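Local coordinates for glycosylation Associate Protein 1 (Streptococcus agalactiae serotype V, PDB 6OYC) that probably serves, with its partners Gap2 and Gap3, in the glycosylation and export of a streptococcal surface glycoprotein through the accessory Sec system, at residues 330-335 against 368-373; 361-366 against 406-411. All coordinates share one frame; numbering follows the deposited sequence.

How the contacts relate
Both contacts belong to the Rossmann-like domain built round the parallel six-stranded sheet of this GT-B-type protein, and they share helix 360-375. Contact 1 joins a later turn of that helix to its neighbour, helix 329-344, whereas contact 2 joins its first turns to edge strand 406-409 and the loop after it. One helix thus meets a second helix and the edge of the sheet on which it packs. The contact centres lie about 12 Å apart, and they touch directly where Leu370 CD1 packs 3.9 Å from Phe408 CD2. Contact 1 is partly buried and contact 2 is formed by partly exposed side chains; neither includes a bound ligand.

Contact 1 (330-335 against 368-373); sequences KELQKS and DYLKEA
Tyr369 reaches across from helix 360-375 to lie against Leu332 and Gln333 of helix 329-344, a worked example of two helices bridged largely by one long aromatic side chain, with a leucine pair beside it. The short segments run at 39° to each other, and their axes come no closer than 10.7 Å, a wide spacing that the ring spans. Tyr369 has its CG anti to the backbone N (chi1 -178°), which carries the phenol out toward the other helix.

The packing has three pieces. Leu332 CB meets the ring obliquely, 4.2 Å from Tyr369 CE2. Deeper in, the leucines of the two helices touch through their methyls, with Leu332 CD1 4.3 Å from Leu370 CD2; both residues are buried. At the exposed margin Gln333 crosses the tyrosine at about a right angle and packs its CG closely at the ring edge, 3.1 Å from Tyr369 OH.

The polar part is a single bond. A bend at chi2 turns the amide back toward the same hydroxyl, where Gln333 NE2 donates a weak hydrogen bond to Tyr369 OH (3.4 Å, 133° at the hydrogen). So bent a bond probably contributes less than the packing around it.

Tyr369 also stacks on the ring of His329, so helix 329-344 meets the tyrosine with His329, Leu332 and Gln333, residues from its first turns. Both helices follow strands of the parallel sheet, 318-323 and 349-354, and pack side by side, while Leu370 also touches Leu384 in the loop that precedes strand 406-409.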
ATOM      1  N   LYS A 330       4.025 -21.193  21.353  1.00 43.91           N
ATOM      2  CA  LYS A 330       3.107 -21.563  22.429  1.00 48.55           C
ATOM      3  C   LYS A 330       1.752 -20.888  22.266  1.00 43.25           C
ATOM      4  O   LYS A 330       0.725 -21.466  22.635  1.00 46.97           O
ATOM      5  CB  LYS A 330       3.721 -21.242  23.802  1.00 53.21           C
ATOM      6  CG  LYS A 330       3.819 -19.752  24.163  1.00 67.89           C
ATOM      7  CD  LYS A 330       5.271 -19.215  24.087  1.00 71.96           C
ATOM      8  CE  LYS A 330       5.376 -17.748  24.529  1.00 65.45           C
ATOM      9  NZ  LYS A 330       6.749 -17.272  24.354  1.00 70.46           N
ATOM     10  N   GLU A 331       1.722 -19.685  21.702  1.00 45.36           N
ATOM     11  CA  GLU A 331       0.445 -19.041  21.421  1.00 44.50           C
ATOM     12  C   GLU A 331      -0.290 -19.743  20.288  1.00 42.79           C
ATOM     13  O   GLU A 331      -1.523 -19.797  20.292  1.00 40.67           O
ATOM     14  CB  GLU A 331       0.666 -17.568  21.089  1.00 43.39           C
ATOM     15  CG  GLU A 331       1.005 -16.739  22.305  1.00 43.14           C
ATOM     16  CD  GLU A 331       1.648 -15.410  21.964  1.00 49.63           C
ATOM     17  OE1 GLU A 331       2.048 -15.192  20.792  1.00 46.15           O
ATOM     18  OE2 GLU A 331       1.764 -14.583  22.891  1.00 59.20           O
ATOM     19  N   LEU A 332       0.440 -20.288  19.313  1.00 41.47           N
ATOM     20  CA  LEU A 332      -0.226 -21.090  18.297  1.00 43.21           C
ATOM     21  C   LEU A 332      -0.787 -22.355  18.915  1.00 41.99           C
ATOM     22  O   LEU A 332      -1.925 -22.750  18.623  1.00 41.64           O
ATOM     23  CB  LEU A 332       0.738 -21.416  17.155  1.00 41.13           C
ATOM     24  CG  LEU A 332       1.161 -20.165  16.380  1.00 40.68           C
ATOM     25  CD1 LEU A 332       2.222 -20.458  15.319  1.00 42.57           C
ATOM     26  CD2 LEU A 332      -0.054 -19.469  15.780  1.00 38.20           C
ATOM     27  N   GLN A 333      -0.011 -22.983  19.796  1.00 44.64           N
ATOM     28  CA  GLN A 333      -0.485 -24.167  20.495  1.00 44.69           C
ATOM     29  C   GLN A 333      -1.778 -23.868  21.241  1.00 44.68           C
ATOM     30  O   GLN A 333      -2.807 -24.517  21.013  1.00 47.70           O
ATOM     31  CB  GLN A 333       0.599 -24.670  21.442  1.00 49.72           C
ATOM     32  CG  GLN A 333       1.572 -25.638  20.813  1.00 55.30           C
ATOM     33  CD  GLN A 333       2.046 -26.699  21.798  1.00 72.70           C
ATOM     34  OE1 GLN A 333       1.560 -26.764  22.932  1.00 79.02           O
ATOM     35  NE2 GLN A 333       2.999 -27.534  21.373  1.00 70.05           N
ATOM     36  N   LYS A 334      -1.756 -22.862  22.120  1.00 46.15           N
ATOM     37  CA  LYS A 334      -2.963 -22.536  22.874  1.00 47.77           C
ATOM     38  C   LYS A 334      -4.129 -22.242  21.943  1.00 47.32           C
ATOM     39  O   LYS A 334      -5.281 -22.567  22.257  1.00 48.61           O
ATOM     40  CB  LYS A 334      -2.711 -21.338  23.799  1.00 50.00           C
ATOM     41  CG  LYS A 334      -2.029 -21.682  25.125  1.00 56.10           C
ATOM     42  CD  LYS A 334      -0.927 -20.677  25.468  1.00 59.70           C
ATOM     43  CE  LYS A 334      -0.933 -20.294  26.944  1.00 65.62           C
ATOM     44  NZ  LYS A 334      -0.787 -21.464  27.852  1.00 70.58           N
ATOM     45  N   SER A 335      -3.845 -21.643  20.783  1.00 47.53           N
ATOM     46  CA  SER A 335      -4.912 -21.297  19.847  1.00 45.44           C
ATOM     47  C   SER A 335      -5.506 -22.541  19.198  1.00 41.11           C
ATOM     48  O   SER A 335      -6.728 -22.674  19.113  1.00 43.20           O
ATOM     49  CB  SER A 335      -4.388 -20.334  18.780  1.00 40.65           C
ATOM     50  OG  SER A 335      -4.005 -19.099  19.358  1.00 45.05           O
ATOM     51  N   ASP A 368       5.386 -25.137   8.578  1.00 46.69           N
ATOM     52  CA  ASP A 368       5.894 -26.414   9.073  1.00 45.88           C
ATOM     53  C   ASP A 368       5.486 -26.638  10.516  1.00 45.16           C
ATOM     54  O   ASP A 368       5.066 -27.739  10.885  1.00 45.34           O
ATOM     55  CB  ASP A 368       7.421 -26.469   8.963  1.00 48.45           C
ATOM     56  CG  ASP A 368       7.904 -26.682   7.548  1.00 45.89           C
ATOM     57  OD1 ASP A 368       7.107 -27.128   6.710  1.00 47.26           O
ATOM     58  OD2 ASP A 368       9.089 -26.417   7.283  1.00 48.51           O
ATOM     59  N   TYR A 369       5.598 -25.604  11.351  1.00 44.78           N
ATOM     60  CA  TYR A 369       5.188 -25.779  12.737  1.00 46.59           C
ATOM     61  C   TYR A 369       3.686 -26.015  12.839  1.00 45.06           C
ATOM     62  O   TYR A 369       3.246 -26.897  13.584  1.00 46.01           O
ATOM     63  CB  TYR A 369       5.614 -24.583  13.586  1.00 46.09           C
ATOM     64  CG  TYR A 369       5.229 -24.776  15.025  1.00 48.43           C
ATOM     65  CD1 TYR A 369       6.053 -25.475  15.905  1.00 51.09           C
ATOM     66  CD2 TYR A 369       4.019 -24.302  15.498  1.00 46.50           C
ATOM     67  CE1 TYR A 369       5.673 -25.672  17.231  1.00 50.48           C
ATOM     68  CE2 TYR A 369       3.632 -24.495  16.794  1.00 50.28           C
ATOM     69  CZ  TYR A 369       4.452 -25.173  17.662  1.00 53.29           C
ATOM     70  OH  TYR A 369       4.022 -25.337  18.955  1.00 54.83           O
ATOM     71  N   LEU A 370       2.881 -25.243  12.101  1.00 46.76           N
ATOM     72  CA  LEU A 370       1.433 -25.433  12.165  1.00 46.05           C
ATOM     73  C   LEU A 370       1.043 -26.840  11.726  1.00 44.90           C
ATOM     74  O   LEU A 370       0.172 -27.468  12.338  1.00 43.40           O
ATOM     75  CB  LEU A 370       0.723 -24.399  11.299  1.00 46.82           C
ATOM     76  CG  LEU A 370       0.457 -23.043  11.927  1.00 46.53           C
ATOM     77  CD1 LEU A 370      -0.289 -22.188  10.933  1.00 43.60           C
ATOM     78  CD2 LEU A 370      -0.334 -23.218  13.203  1.00 45.80           C
ATOM     79  N   LYS A 371       1.690 -27.358  10.677  1.00 43.02           N
ATOM     80  CA  LYS A 371       1.391 -28.718  10.237  1.00 50.10           C
ATOM     81  C   LYS A 371       1.691 -29.731  11.339  1.00 49.07           C
ATOM     82  O   LYS A 371       0.884 -30.630  11.600  1.00 47.51           O
ATOM     83  CB  LYS A 371       2.173 -29.050   8.962  1.00 51.01           C
ATOM     84  CG  LYS A 371       1.521 -30.133   8.093  1.00 61.18           C
ATOM     85  CD  LYS A 371       2.401 -30.544   6.897  1.00 66.76           C
ATOM     86  CE  LYS A 371       1.971 -31.903   6.317  1.00 77.16           C
ATOM     87  NZ  LYS A 371       3.110 -32.808   5.948  1.00 85.50           N
ATOM     88  N   GLU A 372       2.840 -29.596  12.010  1.00 48.50           N
ATOM     89  CA  GLU A 372       3.199 -30.568  13.043  1.00 51.35           C
ATOM     90  C   GLU A 372       2.285 -30.450  14.253  1.00 50.50           C
ATOM     91  O   GLU A 372       1.867 -31.463  14.823  1.00 53.25           O
ATOM     92  CB  GLU A 372       4.656 -30.392  13.471  1.00 51.71           C
ATOM     93  CG  GLU A 372       5.656 -31.198  12.664  1.00 57.23           C
ATOM     94  CD  GLU A 372       5.326 -32.679  12.630  1.00 59.98           C
ATOM     95  OE1 GLU A 372       4.720 -33.189  13.602  1.00 64.68           O
ATOM     96  OE2 GLU A 372       5.678 -33.330  11.623  1.00 62.74           O
ATOM     97  N   ALA A 373       1.954 -29.222  14.654  1.00 48.46           N
ATOM     98  CA  ALA A 373       1.140 -29.041  15.845  1.00 46.77           C
ATOM     99  C   ALA A 373      -0.302 -29.475  15.636  1.00 48.70           C
ATOM    100  O   ALA A 373      -1.000 -29.733  16.620  1.00 49.65           O
ATOM    101  CB  ALA A 373       1.187 -27.588  16.297  1.00 45.73           C
TER

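Contact 2 (361-366 against 406-411); sequences ESRQLT and LSFTHP
Arg363 lies over His410 where the helix of a Rossmann-like beta-alpha-beta unit packs on its edge strand: strand 349-354, helix 360-375 and the parallel strand 406-409. The arginine runs extended as far as CD and then bends at chi3 (54°), which swings the guanidinium over one face of the imidazole. The two planes are within 5° of parallel, their centres 3.9 Å apart. Arg363 CD also sits over that face, making a CH-pi contact 3.6 Å from the ring centroid of His410.

A trans first torsion (chi1 167°) carries the His410 ring out toward Arg363; its ND1 is bound to Ser355 O, which helps fix the ring's rotation. The ring of Phe408, on the strand itself, also points toward the helix and is met at its edge by Arg363 CG and obliquely by Thr366, whose CG2 is 4.3 Å from Phe408 CE2. Tyr367 adds an edge-to-face ring contact to Phe408.

Arg363 NH1 comes within 3.3 Å of His410 NE2 from above the ring, at a poor angle for bonding, and instead donates a hydrogen bond to Glu357 O and a weak one to Arg358 O.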
ATOM      1  N   GLU A 361      11.548 -18.362   3.884  1.00 50.25           N
ATOM      2  CA  GLU A 361      11.882 -19.414   4.843  1.00 58.68           C
ATOM      3  C   GLU A 361      11.186 -19.204   6.188  1.00 52.20           C
ATOM      4  O   GLU A 361      10.774 -20.176   6.833  1.00 51.15           O
ATOM      5  CB  GLU A 361      13.394 -19.532   5.005  1.00 66.08           C
ATOM      6  CG  GLU A 361      13.970 -20.693   4.180  1.00 90.25           C
ATOM      7  CD  GLU A 361      13.613 -22.072   4.739  1.00132.32           C
ATOM      8  OE1 GLU A 361      12.545 -22.610   4.380  1.00138.38           O
ATOM      9  OE2 GLU A 361      14.410 -22.630   5.522  1.00139.14           O
ATOM     10  N   SER A 362      11.017 -17.955   6.615  1.00 47.30           N
ATOM     11  CA  SER A 362      10.232 -17.697   7.821  1.00 44.99           C
ATOM     12  C   SER A 362       8.809 -18.240   7.679  1.00 43.91           C
ATOM     13  O   SER A 362       8.319 -18.968   8.550  1.00 42.44           O
ATOM     14  CB  SER A 362      10.229 -16.195   8.123  1.00 41.50           C
ATOM     15  OG  SER A 362       9.120 -15.831   8.922  1.00 44.77           O
ATOM     16  N   ARG A 363       8.142 -17.922   6.565  1.00 43.09           N
ATOM     17  CA  ARG A 363       6.798 -18.439   6.321  1.00 40.64           C
ATOM     18  C   ARG A 363       6.777 -19.963   6.316  1.00 42.65           C
ATOM     19  O   ARG A 363       5.887 -20.583   6.913  1.00 42.90           O
ATOM     20  CB  ARG A 363       6.271 -17.887   4.998  1.00 41.62           C
ATOM     21  CG  ARG A 363       4.801 -17.618   4.978  1.00 40.75           C
ATOM     22  CD  ARG A 363       4.399 -16.854   3.737  1.00 38.52           C
ATOM     23  NE  ARG A 363       4.844 -17.502   2.504  1.00 43.13           N
ATOM     24  CZ  ARG A 363       5.662 -16.944   1.614  1.00 44.51           C
ATOM     25  NH1 ARG A 363       6.156 -15.723   1.819  1.00 39.08           N
ATOM     26  NH2 ARG A 363       6.004 -17.617   0.524  1.00 50.82           N
ATOM     27  N   GLN A 364       7.761 -20.587   5.660  1.00 45.47           N
ATOM     28  CA  GLN A 364       7.817 -22.046   5.602  1.00 45.66           C
ATOM     29  C   GLN A 364       7.889 -22.647   6.996  1.00 43.39           C
ATOM     30  O   GLN A 364       7.204 -23.630   7.289  1.00 44.87           O
ATOM     31  CB  GLN A 364       9.022 -22.485   4.761  1.00 47.89           C
ATOM     32  CG  GLN A 364       9.092 -23.974   4.459  1.00 48.38           C
ATOM     33  CD  GLN A 364       7.928 -24.451   3.612  1.00 50.40           C
ATOM     34  OE1 GLN A 364       7.695 -23.950   2.512  1.00 48.31           O
ATOM     35  NE2 GLN A 364       7.188 -25.429   4.126  1.00 52.62           N
ATOM     36  N   LEU A 365       8.703 -22.055   7.873  1.00 43.28           N
ATOM     37  CA  LEU A 365       8.826 -22.550   9.242  1.00 46.05           C
ATOM     38  C   LEU A 365       7.509 -22.438   9.999  1.00 44.75           C
ATOM     39  O   LEU A 365       7.119 -23.368  10.711  1.00 45.98           O
ATOM     40  CB  LEU A 365       9.928 -21.780   9.971  1.00 47.50           C
ATOM     41  CG  LEU A 365      11.347 -22.178   9.557  1.00 48.35           C
ATOM     42  CD1 LEU A 365      12.326 -21.600  10.526  1.00 45.09           C
ATOM     43  CD2 LEU A 365      11.490 -23.701   9.503  1.00 42.75           C
ATOM     44  N   THR A 366       6.825 -21.295   9.872  1.00 41.66           N
ATOM     45  CA  THR A 366       5.507 -21.129  10.482  1.00 39.61           C
ATOM     46  C   THR A 366       4.517 -22.179   9.981  1.00 45.29           C
ATOM     47  O   THR A 366       3.731 -22.732  10.766  1.00 42.56           O
ATOM     48  CB  THR A 366       4.984 -19.733  10.179  1.00 37.23           C
ATOM     49  OG1 THR A 366       5.863 -18.777  10.766  1.00 40.27           O
ATOM     50  CG2 THR A 366       3.568 -19.540  10.704  1.00 36.23           C
ATOM     51  N   LEU A 406      -9.011 -27.018   7.737  1.00 43.27           N
ATOM     52  CA  LEU A 406      -7.909 -26.092   7.964  1.00 44.51           C
ATOM     53  C   LEU A 406      -7.187 -25.815   6.656  1.00 46.09           C
ATOM     54  O   LEU A 406      -6.943 -26.736   5.864  1.00 45.42           O
ATOM     55  CB  LEU A 406      -6.897 -26.652   8.966  1.00 40.83           C
ATOM     56  CG  LEU A 406      -7.396 -27.007  10.356  1.00 42.35           C
ATOM     57  CD1 LEU A 406      -6.233 -27.497  11.224  1.00 41.76           C
ATOM     58  CD2 LEU A 406      -8.074 -25.794  10.948  1.00 38.53           C
ATOM     59  N   SER A 407      -6.812 -24.555   6.447  1.00 40.17           N
ATOM     60  CA  SER A 407      -5.915 -24.219   5.354  1.00 44.07           C
ATOM     61  C   SER A 407      -4.951 -23.131   5.804  1.00 43.09           C
ATOM     62  O   SER A 407      -5.118 -22.491   6.850  1.00 36.67           O
ATOM     63  CB  SER A 407      -6.676 -23.779   4.089  1.00 39.38           C
ATOM     64  OG  SER A 407      -7.601 -22.745   4.378  1.00 46.80           O
ATOM     65  N   PHE A 408      -3.926 -22.935   4.983  1.00 41.30           N
ATOM     66  CA  PHE A 408      -2.893 -21.947   5.218  1.00 38.37           C
ATOM     67  C   PHE A 408      -2.716 -21.161   3.932  1.00 39.56           C
ATOM     68  O   PHE A 408      -2.538 -21.755   2.865  1.00 39.09           O
ATOM     69  CB  PHE A 408      -1.585 -22.626   5.639  1.00 37.06           C
ATOM     70  CG  PHE A 408      -0.457 -21.678   5.903  1.00 40.15           C
ATOM     71  CD1 PHE A 408       0.387 -21.260   4.868  1.00 37.87           C
ATOM     72  CD2 PHE A 408      -0.221 -21.207   7.186  1.00 35.67           C
ATOM     73  CE1 PHE A 408       1.434 -20.381   5.120  1.00 38.60           C
ATOM     74  CE2 PHE A 408       0.825 -20.341   7.442  1.00 36.45           C
ATOM     75  CZ  PHE A 408       1.656 -19.926   6.409  1.00 39.15           C
ATOM     76  N   THR A 409      -2.778 -19.835   4.020  1.00 39.70           N
ATOM     77  CA  THR A 409      -2.612 -19.010   2.835  1.00 37.20           C
ATOM     78  C   THR A 409      -1.727 -17.812   3.150  1.00 39.43           C
ATOM     79  O   THR A 409      -1.625 -17.364   4.298  1.00 35.69           O
ATOM     80  CB  THR A 409      -3.956 -18.525   2.262  1.00 39.28           C
ATOM     81  OG1 THR A 409      -3.713 -17.862   1.020  1.00 43.71           O
ATOM     82  CG2 THR A 409      -4.609 -17.517   3.174  1.00 40.21           C
ATOM     83  N   HIS A 410      -1.106 -17.282   2.092  1.00 39.10           N
ATOM     84  CA  HIS A 410      -0.234 -16.113   2.166  1.00 35.06           C
ATOM     85  C   HIS A 410      -0.668 -15.115   1.100  1.00 32.81           C
ATOM     86  O   HIS A 410      -0.183 -15.157  -0.034  1.00 32.46           O
ATOM     87  CB  HIS A 410       1.231 -16.510   1.979  1.00 34.18           C
ATOM     88  CG  HIS A 410       2.140 -15.341   1.739  1.00 40.74           C
ATOM     89  ND1 HIS A 410       2.201 -14.259   2.593  1.00 39.91           N
ATOM     90  CD2 HIS A 410       3.004 -15.074   0.731  1.00 36.69           C
ATOM     91  CE1 HIS A 410       3.068 -13.382   2.125  1.00 37.70           C
ATOM     92  NE2 HIS A 410       3.568 -13.855   0.998  1.00 37.88           N
ATOM     93  N   PRO A 411      -1.578 -14.207   1.424  1.00 33.38           N
ATOM     94  CA  PRO A 411      -2.006 -13.205   0.431  1.00 33.95           C
ATOM     95  C   PRO A 411      -0.833 -12.331  -0.008  1.00 35.18           C
ATOM     96  O   PRO A 411      -0.012 -11.925   0.813  1.00 35.88           O
ATOM     97  CB  PRO A 411      -3.067 -12.387   1.178  1.00 33.58           C
ATOM     98  CG  PRO A 411      -3.399 -13.207   2.430  1.00 33.74           C
ATOM     99  CD  PRO A 411      -2.193 -14.011   2.747  1.00 31.31           C
TER